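Local atomic coordinates of 5-ketofructose reductase (Gluconobacter sp., PDB entry 7COL), a protein that probably reduces 5-ketofructose with NADPH, as a member of the shikimate dehydrogenase family with a Rossmann-type cofactor domain. Residues I89-C94 with G104-G109; D108-L113 with A140-L145; I195-I200 with A223-N228; N206-V211 with Q231-K236. All coordinates share one frame; numbering follows the deposited sequence.

How the contacts relate
From the N terminus, contact 1 comes first and closes the short hairpin of strands 94-98 and 101-105 in the mixed sheet. Contact 2 starts where contact 1 ends, sharing Asp108 and Gly109, and closes the longer loop through strand 126-130, joining helix 110-119 to helix 134-145 of the cofactor domain. Contact 3 follows in series and pairs the parallel strands 193-196 and 221-224; it touches contact 2 where Phe112 meets Ile195. Contact 4 crosses contact 3, its segments alternating with those of 195-200 and 223-228, and brings helix 233-241 against the loop before strand 211-212. Contacts 1, 2 and 3 all reach NADPH.

Contact 1: I89-C94 with G104-G109. With NDP (NADPH dihydro-nicotinamide-adenine-dinucleotide phosphate), chain C.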
# COMPACT_ATOMS: atom_id res chain seq x y z
N ILE A 89 27.70 -9.96 -0.27
CA ILE A 89 26.81 -11.00 0.28
C ILE A 89 26.14 -11.77 -0.87
O ILE A 89 25.98 -13.00 -0.78
CB ILE A 89 25.78 -10.44 1.29
CG1 ILE A 89 26.49 -9.87 2.54
CG2 ILE A 89 24.79 -11.51 1.73
CD1 ILE A 89 25.70 -8.83 3.31
N GLY A 90 25.81 -11.06 -1.94
CA GLY A 90 25.16 -11.65 -3.13
C GLY A 90 23.66 -11.75 -2.92
O GLY A 90 23.00 -12.62 -3.52
N ALA A 91 23.13 -10.91 -2.03
CA ALA A 91 21.70 -10.89 -1.68
C ALA A 91 21.27 -9.50 -1.20
O ALA A 91 22.06 -8.79 -0.57
CB ALA A 91 21.37 -11.95 -0.64
N VAL A 92 20.03 -9.14 -1.52
CA VAL A 92 19.48 -7.82 -1.21
C VAL A 92 18.16 -7.98 -0.44
O VAL A 92 17.31 -8.78 -0.84
CB VAL A 92 19.31 -6.98 -2.52
CG1 VAL A 92 18.18 -5.95 -2.42
CG2 VAL A 92 20.61 -6.31 -2.91
N ASN A 93 17.99 -7.21 0.64
CA ASN A 93 16.73 -7.22 1.40
C ASN A 93 16.10 -5.83 1.59
O ASN A 93 15.05 -5.71 2.24
CB ASN A 93 16.95 -7.88 2.78
CG ASN A 93 17.71 -6.99 3.72
OD1 ASN A 93 18.66 -6.34 3.33
ND2 ASN A 93 17.28 -6.93 4.97
N CYS A 94 16.77 -4.81 1.06
CA CYS A 94 16.34 -3.44 1.21
C CYS A 94 16.69 -2.68 -0.06
O CYS A 94 17.86 -2.56 -0.40
CB CYS A 94 17.00 -2.80 2.45
SG CYS A 94 16.52 -1.09 2.68
N GLY A 104 20.16 -1.65 -4.55
CA GLY A 104 20.04 -2.78 -3.61
C GLY A 104 20.94 -2.67 -2.40
O GLY A 104 22.15 -2.48 -2.55
N HIS A 105 20.35 -2.81 -1.21
CA HIS A 105 21.10 -2.88 0.05
C HIS A 105 20.83 -4.20 0.79
O HIS A 105 19.77 -4.81 0.64
CB HIS A 105 20.76 -1.71 0.99
CG HIS A 105 20.91 -0.35 0.37
ND1 HIS A 105 21.97 0.48 0.66
CD2 HIS A 105 20.11 0.34 -0.47
CE1 HIS A 105 21.84 1.61 -0.00
NE2 HIS A 105 20.71 1.56 -0.69
N ASN A 106 21.80 -4.61 1.60
CA ASN A 106 21.59 -5.70 2.56
C ASN A 106 21.71 -5.25 4.04
O ASN A 106 22.80 -4.92 4.51
CB ASN A 106 22.54 -6.85 2.27
CG ASN A 106 22.10 -8.13 2.94
OD1 ASN A 106 21.97 -8.19 4.15
ND2 ASN A 106 21.85 -9.16 2.14
N THR A 107 20.61 -5.32 4.79
CA THR A 107 20.63 -4.88 6.20
C THR A 107 20.71 -6.04 7.20
O THR A 107 20.78 -5.79 8.40
CB THR A 107 19.43 -3.96 6.57
OG1 THR A 107 18.21 -4.69 6.47
CG2 THR A 107 19.38 -2.72 5.67
N ASP A 108 20.73 -7.29 6.71
CA ASP A 108 20.72 -8.49 7.57
C ASP A 108 21.79 -8.53 8.65
O ASP A 108 21.52 -9.00 9.77
CB ASP A 108 20.77 -9.78 6.75
CG ASP A 108 19.40 -10.24 6.32
OD1 ASP A 108 18.43 -10.06 7.10
OD2 ASP A 108 19.30 -10.80 5.21
N GLY A 109 22.98 -8.02 8.33
CA GLY A 109 24.06 -7.87 9.31
C GLY A 109 24.25 -6.47 9.87
O GLY A 109 25.10 -6.27 10.74
PA NDP C . 20.13 -20.71 7.61
O1A NDP C . 19.18 -21.88 7.47
O2A NDP C . 20.65 -20.02 6.36
O5B NDP C . 21.41 -21.19 8.47
C5B NDP C . 21.23 -21.94 9.67
C4B NDP C . 22.57 -22.10 10.37
O4B NDP C . 22.36 -22.58 11.70
C3B NDP C . 23.45 -23.13 9.70
O3B NDP C . 24.82 -22.69 9.75
C2B NDP C . 23.30 -24.37 10.55
O2B NDP C . 24.42 -25.26 10.48
C1B NDP C . 23.11 -23.78 11.93
N9A NDP C . 22.39 -24.69 12.84
C8A NDP C . 21.05 -24.85 12.92
N7A NDP C . 20.72 -25.78 13.85
C5A NDP C . 21.87 -26.22 14.40
C6A NDP C . 22.26 -27.19 15.45
N6A NDP C . 21.31 -27.88 16.11
N1A NDP C . 23.59 -27.36 15.72
C2A NDP C . 24.55 -26.68 15.08
N3A NDP C . 24.27 -25.77 14.11
C4A NDP C . 22.98 -25.50 13.73
O3 NDP C . 19.48 -19.62 8.61
PN NDP C . 19.85 -18.05 8.55
O1N NDP C . 19.06 -17.42 7.42
O2N NDP C . 21.35 -17.91 8.59
O5D NDP C . 19.25 -17.45 9.93
C5D NDP C . 19.60 -17.96 11.22
C4D NDP C . 18.74 -17.30 12.30
O4D NDP C . 19.02 -15.90 12.36
C3D NDP C . 17.25 -17.44 12.03
O3D NDP C . 16.65 -17.99 13.20
C2D NDP C . 16.74 -16.03 11.74
O2D NDP C . 15.46 -15.81 12.34
C1D NDP C . 17.81 -15.12 12.35
N1N NDP C . 18.04 -13.80 11.72
C2N NDP C . 17.91 -12.72 12.52
C3N NDP C . 18.11 -11.41 12.04
C7N NDP C . 17.94 -10.23 12.98
O7N NDP C . 18.02 -9.07 12.54
N7N NDP C . 17.70 -10.45 14.28
C4N NDP C . 18.48 -11.25 10.69
C5N NDP C . 18.63 -12.38 9.88
C6N NDP C . 18.40 -13.66 10.42
P2B NDP C . 24.64 -26.22 9.19
O1X NDP C . 25.27 -25.28 8.19
O2X NDP C . 25.58 -27.29 9.69
O3X NDP C . 23.25 -26.69 8.83
O HOH W 1 15.73 -9.85 5.86
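Asn93 and Cys94 both face His105, and together they make a classic beta bulge at the end of the antiparallel pair 94-98 and 101-105. Two successive amides converge on one carbonyl, with Asn93 N and Cys94 N each 3.0 Å from His105 O. The shorter return bond, His105 N to Cys94 O at 2.6 Å, lies nearly along the C=O axis.

The tight part of the contact is the buried interior beyond the bulge. Asn93 turns its amide across Thr107, with CG lodged between the backbone N and the carbonyl carbon (chi1 74°). From there OD1 accepts Thr107 N at 2.6 Å and ND2 donates to Thr107 OG1 at 2.9 Å, so both ends of the amide are held and its rotation is fixed. Thr107 OG1 is also bonded to Gln255, which itself binds NADPH. Asn106 serves both segments: ND2 gives a nearly straight bond (174°) to Ala91 O at 2.7 Å, coming from above the carbonyl plane, while OD1 takes Asp108 N in an Asx turn. The Ile89 side chain crosses that of Asn106 at about a right angle and sets CD1 against its CG. Val92 CG2 packs 3.6 Å from Gly104 CA, where any CB would clash.

The other side is looser and wetter. There the partly exposed Asp108 is joined through its OD1 to Asn93 ND2 by a water whose bond to the amide is weak. Asp108 OD2 forms a salt bridge with Lys72, a lysine-aspartate pair beside the nicotinamide as in shikimate dehydrogenases; Asp108 OD1 lies 3.6 Å from C5N of NADPH.

Contact 2: D108-L113 with A140-L145. With NDP (NADPH dihydro-nicotinamide-adenine-dinucleotide phosphate), chain C.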
# COMPACT_ATOMS: atom_id res chain seq x y z
N ASP A 108 20.73 -7.29 6.71
CA ASP A 108 20.72 -8.49 7.57
C ASP A 108 21.79 -8.53 8.65
O ASP A 108 21.52 -9.00 9.77
CB ASP A 108 20.77 -9.78 6.75
CG ASP A 108 19.40 -10.24 6.32
OD1 ASP A 108 18.43 -10.06 7.10
OD2 ASP A 108 19.30 -10.80 5.21
N GLY A 109 22.98 -8.02 8.33
CA GLY A 109 24.06 -7.87 9.31
C GLY A 109 24.25 -6.47 9.87
O GLY A 109 25.10 -6.27 10.74
N LYS A 110 23.48 -5.49 9.37
CA LYS A 110 23.61 -4.11 9.79
C LYS A 110 22.87 -3.82 11.09
O LYS A 110 23.26 -2.93 11.83
CB LYS A 110 23.16 -3.12 8.69
CG LYS A 110 24.08 -3.09 7.48
CD LYS A 110 23.69 -2.01 6.47
CE LYS A 110 24.45 -2.18 5.16
NZ LYS A 110 25.93 -2.02 5.29
N GLY A 111 21.76 -4.54 11.31
CA GLY A 111 21.04 -4.51 12.59
C GLY A 111 21.98 -4.93 13.71
O GLY A 111 22.17 -4.18 14.68
N PHE A 112 22.62 -6.09 13.53
CA PHE A 112 23.66 -6.55 14.44
C PHE A 112 24.71 -5.48 14.71
O PHE A 112 25.02 -5.21 15.88
CB PHE A 112 24.38 -7.79 13.92
CG PHE A 112 25.70 -8.05 14.60
CD1 PHE A 112 25.74 -8.60 15.87
CD2 PHE A 112 26.90 -7.72 13.96
CE1 PHE A 112 26.96 -8.83 16.51
CE2 PHE A 112 28.12 -7.95 14.59
CZ PHE A 112 28.14 -8.51 15.86
N LEU A 113 25.27 -4.91 13.64
CA LEU A 113 26.35 -3.94 13.75
C LEU A 113 25.95 -2.69 14.54
O LEU A 113 26.73 -2.21 15.36
CB LEU A 113 26.89 -3.57 12.37
CG LEU A 113 28.17 -2.74 12.27
CD1 LEU A 113 29.38 -3.50 12.81
CD2 LEU A 113 28.39 -2.33 10.82
N ALA A 140 29.38 -11.53 8.97
CA ALA A 140 30.83 -11.57 8.62
C ALA A 140 31.22 -10.41 7.68
O ALA A 140 32.22 -9.70 7.92
CB ALA A 140 31.18 -12.91 7.98
N VAL A 141 30.42 -10.21 6.63
CA VAL A 141 30.69 -9.16 5.64
C VAL A 141 30.61 -7.77 6.29
O VAL A 141 31.52 -6.97 6.11
CB VAL A 141 29.83 -9.28 4.36
CG1 VAL A 141 29.91 -8.02 3.50
CG2 VAL A 141 30.23 -10.50 3.55
N GLU A 142 29.57 -7.51 7.08
CA GLU A 142 29.44 -6.19 7.72
C GLU A 142 30.61 -5.92 8.67
O GLU A 142 31.19 -4.83 8.65
CB GLU A 142 28.12 -6.02 8.45
CG GLU A 142 26.86 -6.14 7.59
CD GLU A 142 26.71 -5.08 6.51
OE1 GLU A 142 27.45 -4.10 6.48
OE2 GLU A 142 25.79 -5.22 5.68
N LEU A 143 30.95 -6.92 9.49
CA LEU A 143 32.09 -6.81 10.42
C LEU A 143 33.39 -6.47 9.70
O LEU A 143 34.08 -5.54 10.11
CB LEU A 143 32.25 -8.09 11.26
CG LEU A 143 31.34 -8.20 12.49
CD1 LEU A 143 31.18 -9.64 12.93
CD2 LEU A 143 31.85 -7.34 13.64
N ALA A 144 33.71 -7.22 8.64
CA ALA A 144 34.88 -6.99 7.78
C ALA A 144 34.94 -5.56 7.22
O ALA A 144 35.99 -4.93 7.26
CB ALA A 144 34.92 -8.01 6.65
N LEU A 145 33.81 -5.07 6.71
CA LEU A 145 33.71 -3.73 6.16
C LEU A 145 33.76 -2.62 7.20
O LEU A 145 34.13 -1.50 6.87
CB LEU A 145 32.44 -3.58 5.28
CG LEU A 145 32.29 -4.42 4.00
CD1 LEU A 145 30.93 -4.12 3.38
CD2 LEU A 145 33.38 -4.19 2.97
PA NDP C . 20.13 -20.71 7.61
O1A NDP C . 19.18 -21.88 7.47
O2A NDP C . 20.65 -20.02 6.36
O5B NDP C . 21.41 -21.19 8.47
C5B NDP C . 21.23 -21.94 9.67
C4B NDP C . 22.57 -22.10 10.37
O4B NDP C . 22.36 -22.58 11.70
C3B NDP C . 23.45 -23.13 9.70
O3B NDP C . 24.82 -22.69 9.75
C2B NDP C . 23.30 -24.37 10.55
O2B NDP C . 24.42 -25.26 10.48
C1B NDP C . 23.11 -23.78 11.93
N9A NDP C . 22.39 -24.69 12.84
C8A NDP C . 21.05 -24.85 12.92
N7A NDP C . 20.72 -25.78 13.85
C5A NDP C . 21.87 -26.22 14.40
C6A NDP C . 22.26 -27.19 15.45
N6A NDP C . 21.31 -27.88 16.11
N1A NDP C . 23.59 -27.36 15.72
C2A NDP C . 24.55 -26.68 15.08
N3A NDP C . 24.27 -25.77 14.11
C4A NDP C . 22.98 -25.50 13.73
O3 NDP C . 19.48 -19.62 8.61
PN NDP C . 19.85 -18.05 8.55
O1N NDP C . 19.06 -17.42 7.42
O2N NDP C . 21.35 -17.91 8.59
O5D NDP C . 19.25 -17.45 9.93
C5D NDP C . 19.60 -17.96 11.22
C4D NDP C . 18.74 -17.30 12.30
O4D NDP C . 19.02 -15.90 12.36
C3D NDP C . 17.25 -17.44 12.03
O3D NDP C . 16.65 -17.99 13.20
C2D NDP C . 16.74 -16.03 11.74
O2D NDP C . 15.46 -15.81 12.34
C1D NDP C . 17.81 -15.12 12.35
N1N NDP C . 18.04 -13.80 11.72
C2N NDP C . 17.91 -12.72 12.52
C3N NDP C . 18.11 -11.41 12.04
C7N NDP C . 17.94 -10.23 12.98
O7N NDP C . 18.02 -9.07 12.54
N7N NDP C . 17.70 -10.45 14.28
C4N NDP C . 18.48 -11.25 10.69
C5N NDP C . 18.63 -12.38 9.88
C6N NDP C . 18.40 -13.66 10.42
P2B NDP C . 24.64 -26.22 9.19
O1X NDP C . 25.27 -25.28 8.19
O2X NDP C . 25.58 -27.29 9.69
O3X NDP C . 23.25 -26.69 8.83
O HOH W 2 24.07 -7.26 6.01
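Glu142 OE2 is gripped from several directions: by Lys110 NZ in a weak bond of 3.2 Å, by Ser85 OG, and by a water 2.7 Å away that also accepts from Gly109 N. The other oxygen, OE1, carries the stronger half of the salt bridge, 2.8 Å from Lys110 NZ. The ammonium approaches OE1 on its syn side, 26° out of the carboxylate plane. With an ammonium, a hydroxyl and a water round it, the buried carboxylate is likely to stay ionised.

Glu142, with CG anti to the carbonyl carbon, lays that CG 3.5 Å from Gly109 C, and the bend at chi2 (-63°) swings the carboxylate round to Lys110. A CB on that glycine would collide with the same methylene, so its absence lets the helices come close. Lys110 crosses the glutamate at about a right angle: its extended chain runs CG and CE past Glu142 OE2, and a turn at chi4 (-63°) brings NZ to the carboxylate.

Below this polar layer the contact is greasy. Leu143 sets its branch point at the edge of the Phe112 ring, with Leu143 CG 3.9 Å from Phe112 CE2.

Helix 110-119 thus meets helix 134-145 of the cofactor domain, with Ser85 of helix 84-89 closing over the salt bridge, helix 248-264 packing on Lys110 and Phe112, and strand 193-196 touching the far end of the Phe112 ring.

Contact 3: I195-I200 with A223-N228; sequences INATSI and ADVIPN. With NDP (NADPH dihydro-nicotinamide-adenine-dinucleotide phosphate), chain C.
Asn196 and Asp224 stand side by side at the ends of two parallel strands of the Rossmann-type sheet, each with CG anti to the backbone N (chi1 175° and -160°), pointing both groups the same way. In the backbone, Asn196 N donates to Ala223 O at 2.8 Å, and Val225 N to Asn196 O at 3.0 Å.

Among side-chain bonds, Asp224 OD1 is the common acceptor. Asn196 ND2 reaches it at 2.9 Å, almost straight (172°), and Ile226 N closes an Asx turn at 3.1 Å from the opposite face of the carboxylate. Asp224 OD2 bonds Thr232 and a water shared with Ile200 O. Asn196 OD1 takes Thr198 OG1 on a lone pair at 2.5 Å. Replacing Asp224 by an alanine would probably leave Asn196 ND2 and Ile226 N without their shared acceptor.

Apolar packing is lighter: Ile195 CG2 rests near Ala223 CB, and Ala197 CB near Val225 CG1. Ile226 CD1 lies against the carbonyl oxygens of Thr198 and Ile200.

Val225 O accepts a hydrogen bond from N7N of NADPH at 2.8 Å, and Ile200 CD1 touches the adenine. The chemistry is consistent with a polar brace between strand ends whose following residues line the dinucleotide.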
# COMPACT_ATOMS: atom_id res chain seq x y z
N ILE A 195 29.18 -14.39 18.49
CA ILE A 195 27.84 -14.21 17.93
C ILE A 195 27.20 -15.54 17.59
O ILE A 195 27.75 -16.29 16.79
CB ILE A 195 27.83 -13.34 16.64
CG1 ILE A 195 28.74 -12.12 16.76
CG2 ILE A 195 26.39 -12.94 16.27
CD1 ILE A 195 29.29 -11.66 15.44
N ASN A 196 26.02 -15.80 18.14
CA ASN A 196 25.22 -16.89 17.63
C ASN A 196 24.49 -16.43 16.39
O ASN A 196 23.71 -15.47 16.46
CB ASN A 196 24.20 -17.43 18.64
CG ASN A 196 23.30 -18.49 18.02
OD1 ASN A 196 23.80 -19.53 17.61
ND2 ASN A 196 21.99 -18.19 17.87
N ALA A 197 24.76 -17.11 15.27
CA ALA A 197 24.05 -16.89 13.99
C ALA A 197 23.42 -18.17 13.45
O ALA A 197 22.96 -18.21 12.31
CB ALA A 197 24.96 -16.24 12.96
N THR A 198 23.37 -19.21 14.28
CA THR A 198 22.56 -20.41 14.02
C THR A 198 21.08 -20.12 14.33
O THR A 198 20.76 -19.07 14.90
CB THR A 198 22.99 -21.63 14.89
OG1 THR A 198 22.67 -21.37 16.27
CG2 THR A 198 24.48 -21.95 14.75
N SER A 199 20.21 -21.07 13.98
CA SER A 199 18.77 -21.01 14.33
C SER A 199 18.44 -21.67 15.69
O SER A 199 17.27 -21.73 16.09
CB SER A 199 17.94 -21.64 13.21
OG SER A 199 18.43 -22.94 12.89
N ILE A 200 19.47 -22.17 16.39
CA ILE A 200 19.30 -22.75 17.73
C ILE A 200 18.69 -21.68 18.65
O ILE A 200 19.22 -20.57 18.73
CB ILE A 200 20.65 -23.26 18.33
CG1 ILE A 200 21.30 -24.31 17.42
CG2 ILE A 200 20.44 -23.80 19.74
CD1 ILE A 200 22.63 -24.87 17.94
N ALA A 223 26.49 -11.97 21.56
CA ALA A 223 25.36 -11.50 20.75
C ALA A 223 24.62 -12.68 20.13
O ALA A 223 25.21 -13.72 19.86
CB ALA A 223 25.85 -10.57 19.64
N ASP A 224 23.32 -12.49 19.89
CA ASP A 224 22.50 -13.56 19.39
C ASP A 224 21.49 -13.00 18.39
O ASP A 224 20.81 -12.02 18.67
CB ASP A 224 21.77 -14.22 20.57
CG ASP A 224 21.27 -15.60 20.24
OD1 ASP A 224 20.84 -15.83 19.08
OD2 ASP A 224 21.32 -16.48 21.13
N VAL A 225 21.40 -13.66 17.23
CA VAL A 225 20.53 -13.20 16.15
C VAL A 225 19.06 -13.45 16.42
O VAL A 225 18.21 -12.75 15.84
CB VAL A 225 20.95 -13.77 14.76
CG1 VAL A 225 22.32 -13.25 14.39
CG2 VAL A 225 20.92 -15.29 14.72
N ILE A 226 18.76 -14.42 17.29
CA ILE A 226 17.37 -14.86 17.53
C ILE A 226 16.47 -13.72 18.03
O ILE A 226 16.73 -13.15 19.10
CB ILE A 226 17.27 -16.17 18.39
CG1 ILE A 226 17.33 -17.39 17.47
CG2 ILE A 226 15.92 -16.29 19.11
CD1 ILE A 226 18.71 -17.88 17.15
N PRO A 227 15.43 -13.37 17.24
CA PRO A 227 14.57 -12.26 17.64
C PRO A 227 13.56 -12.64 18.73
O PRO A 227 13.20 -11.79 19.56
CB PRO A 227 13.87 -11.85 16.34
CG PRO A 227 13.94 -13.03 15.44
CD PRO A 227 15.05 -13.93 15.92
N ASN A 228 13.12 -13.89 18.70
CA ASN A 228 12.11 -14.39 19.62
C ASN A 228 12.41 -15.84 19.99
O ASN A 228 12.46 -16.70 19.10
CB ASN A 228 10.71 -14.27 18.98
CG ASN A 228 9.58 -14.53 19.97
OD1 ASN A 228 9.69 -14.22 21.16
ND2 ASN A 228 8.48 -15.07 19.47
PA NDP C . 20.13 -20.71 7.61
O1A NDP C . 19.18 -21.88 7.47
O2A NDP C . 20.65 -20.02 6.36
O5B NDP C . 21.41 -21.19 8.47
C5B NDP C . 21.23 -21.94 9.67
C4B NDP C . 22.57 -22.10 10.37
O4B NDP C . 22.36 -22.58 11.70
C3B NDP C . 23.45 -23.13 9.70
O3B NDP C . 24.82 -22.69 9.75
C2B NDP C . 23.30 -24.37 10.55
O2B NDP C . 24.42 -25.26 10.48
C1B NDP C . 23.11 -23.78 11.93
N9A NDP C . 22.39 -24.69 12.84
C8A NDP C . 21.05 -24.85 12.92
N7A NDP C . 20.72 -25.78 13.85
C5A NDP C . 21.87 -26.22 14.40
C6A NDP C . 22.26 -27.19 15.45
N6A NDP C . 21.31 -27.88 16.11
N1A NDP C . 23.59 -27.36 15.72
C2A NDP C . 24.55 -26.68 15.08
N3A NDP C . 24.27 -25.77 14.11
C4A NDP C . 22.98 -25.50 13.73
O3 NDP C . 19.48 -19.62 8.61
PN NDP C . 19.85 -18.05 8.55
O1N NDP C . 19.06 -17.42 7.42
O2N NDP C . 21.35 -17.91 8.59
O5D NDP C . 19.25 -17.45 9.93
C5D NDP C . 19.60 -17.96 11.22
C4D NDP C . 18.74 -17.30 12.30
O4D NDP C . 19.02 -15.90 12.36
C3D NDP C . 17.25 -17.44 12.03
O3D NDP C . 16.65 -17.99 13.20
C2D NDP C . 16.74 -16.03 11.74
O2D NDP C . 15.46 -15.81 12.34
C1D NDP C . 17.81 -15.12 12.35
N1N NDP C . 18.04 -13.80 11.72
C2N NDP C . 17.91 -12.72 12.52
C3N NDP C . 18.11 -11.41 12.04
C7N NDP C . 17.94 -10.23 12.98
O7N NDP C . 18.02 -9.07 12.54
N7N NDP C . 17.70 -10.45 14.28
C4N NDP C . 18.48 -11.25 10.69
C5N NDP C . 18.63 -12.38 9.88
C6N NDP C . 18.40 -13.66 10.42
P2B NDP C . 24.64 -26.22 9.19
O1X NDP C . 25.27 -25.28 8.19
O2X NDP C . 25.58 -27.29 9.69
O3X NDP C . 23.25 -26.69 8.83
O HOH W 3 20.87 -19.34 20.50

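Contact 4: N206-V211 with Q231-K236; sequences NAAPPV and QTRFLK
Arg233 and Phe234 of the first turn of helix 233-241 press against the loop 206-211, which runs past the N-terminal end of this helix in the Rossmann-type domain. The helix is N-capped by Thr232, whose OG1 takes a weak bond from Leu235 N and is also bonded to Asp224.

Arg233 can be followed outward atom by atom. Its CB lies 3.6 Å from Asn206 O, and CG runs on past the same oxygen while also touching Ala208 CB at 3.8 Å. The chain kinks at chi2 (60°), which keeps CD beside Asn206 O, and again at chi3 (48°), folding back along the loop so that NE comes beside Asn206 CA. At the tip NH2 donates to Asn206 OD1 at 2.9 Å, in the carbonyl plane, with amide and guanidinium nearly coplanar. Lys236 CE covers one face of the guanidinium toward its rim. With an alanine here, the amide of Asn206 would probably lose its partner and be free to turn, and Ala208 CB would lose the methylene packed on it.

Two waters join the backbones behind this arm. Both donate to Ala207 O; one accepts from Arg233 N at 2.7 Å and the other from Phe234 N at 2.8 Å, so amides of the first helical turn are satisfied through solvent.

Further along, the loop becomes apolar. Pro209 crosses Phe234 at about a right angle, its CD 3.9 Å from Phe234 CB. An inverse gamma turn centred on Pro210 follows, and beyond it Val211 CG1 settles 3.9 Å from Phe234 CE1.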
# COMPACT_ATOMS: atom_id res chain seq x y z
N ASN A 206 14.98 -22.67 25.75
CA ASN A 206 15.81 -23.67 26.44
C ASN A 206 17.00 -24.22 25.66
O ASN A 206 18.02 -24.58 26.26
CB ASN A 206 14.94 -24.82 26.96
CG ASN A 206 13.89 -24.36 27.98
OD1 ASN A 206 14.13 -23.45 28.79
ND2 ASN A 206 12.73 -24.99 27.93
N ALA A 207 16.88 -24.32 24.33
CA ALA A 207 17.96 -24.84 23.48
C ALA A 207 19.11 -23.84 23.34
O ALA A 207 18.88 -22.66 23.09
CB ALA A 207 17.42 -25.26 22.11
N ALA A 208 20.34 -24.33 23.50
CA ALA A 208 21.54 -23.49 23.48
C ALA A 208 22.62 -24.05 22.54
O ALA A 208 22.71 -25.27 22.36
CB ALA A 208 22.10 -23.32 24.89
N PRO A 209 23.42 -23.16 21.90
CA PRO A 209 24.56 -23.63 21.11
C PRO A 209 25.55 -24.43 21.96
O PRO A 209 25.80 -24.03 23.10
CB PRO A 209 25.18 -22.32 20.60
CG PRO A 209 24.01 -21.42 20.46
CD PRO A 209 23.15 -21.73 21.65
N PRO A 210 26.06 -25.57 21.45
CA PRO A 210 27.06 -26.33 22.23
C PRO A 210 28.39 -25.57 22.38
O PRO A 210 29.31 -25.71 21.57
CB PRO A 210 27.20 -27.66 21.46
CG PRO A 210 26.59 -27.42 20.12
CD PRO A 210 25.57 -26.34 20.28
N VAL A 211 28.45 -24.73 23.41
CA VAL A 211 29.69 -24.00 23.72
C VAL A 211 30.06 -24.11 25.20
O VAL A 211 29.19 -24.09 26.08
CB VAL A 211 29.76 -22.56 23.09
CG1 VAL A 211 28.43 -22.07 22.52
CG2 VAL A 211 30.41 -21.51 24.01
N GLN A 231 15.62 -13.14 25.02
CA GLN A 231 16.54 -13.74 25.99
C GLN A 231 16.65 -15.24 25.80
O GLN A 231 16.00 -16.01 26.50
CB GLN A 231 16.16 -13.38 27.44
CG GLN A 231 16.05 -11.89 27.73
CD GLN A 231 17.18 -11.06 27.13
OE1 GLN A 231 16.93 -10.14 26.35
NE2 GLN A 231 18.43 -11.39 27.47
N THR A 232 17.46 -15.66 24.83
CA THR A 232 17.73 -17.09 24.60
C THR A 232 18.51 -17.66 25.80
O THR A 232 19.00 -16.90 26.63
CB THR A 232 18.54 -17.33 23.31
OG1 THR A 232 19.79 -16.62 23.38
CG2 THR A 232 17.78 -16.88 22.10
N ARG A 233 18.58 -18.99 25.89
CA ARG A 233 19.38 -19.69 26.91
C ARG A 233 20.84 -19.21 26.87
O ARG A 233 21.43 -18.92 27.91
CB ARG A 233 19.29 -21.21 26.70
CG ARG A 233 19.98 -22.11 27.74
CD ARG A 233 19.45 -21.94 29.16
NE ARG A 233 17.98 -21.98 29.20
CZ ARG A 233 17.23 -21.39 30.13
NH1 ARG A 233 17.79 -20.70 31.12
NH2 ARG A 233 15.91 -21.48 30.06
N PHE A 234 21.38 -19.12 25.65
CA PHE A 234 22.72 -18.60 25.35
C PHE A 234 23.00 -17.24 26.01
O PHE A 234 23.98 -17.11 26.73
CB PHE A 234 22.90 -18.52 23.83
CG PHE A 234 24.29 -18.19 23.37
CD1 PHE A 234 25.39 -18.96 23.78
CD2 PHE A 234 24.50 -17.14 22.48
CE1 PHE A 234 26.67 -18.67 23.32
CE2 PHE A 234 25.77 -16.84 22.01
CZ PHE A 234 26.86 -17.61 22.43
N LEU A 235 22.10 -16.27 25.81
CA LEU A 235 22.27 -14.94 26.41
C LEU A 235 21.97 -14.86 27.90
O LEU A 235 22.52 -14.01 28.60
CB LEU A 235 21.43 -13.88 25.66
CG LEU A 235 21.79 -13.47 24.23
CD1 LEU A 235 20.96 -12.28 23.81
CD2 LEU A 235 23.27 -13.16 24.05
N LYS A 236 21.06 -15.71 28.37
CA LYS A 236 20.78 -15.80 29.81
C LYS A 236 22.01 -16.37 30.54
O LYS A 236 22.41 -15.84 31.58
CB LYS A 236 19.52 -16.63 30.09
CG LYS A 236 18.23 -15.98 29.58
CD LYS A 236 16.97 -16.53 30.23
CE LYS A 236 16.51 -17.88 29.68
NZ LYS A 236 15.20 -18.23 30.29
O HOH W 4 20.31 -20.19 23.33
O HOH W 5 17.25 -20.47 24.05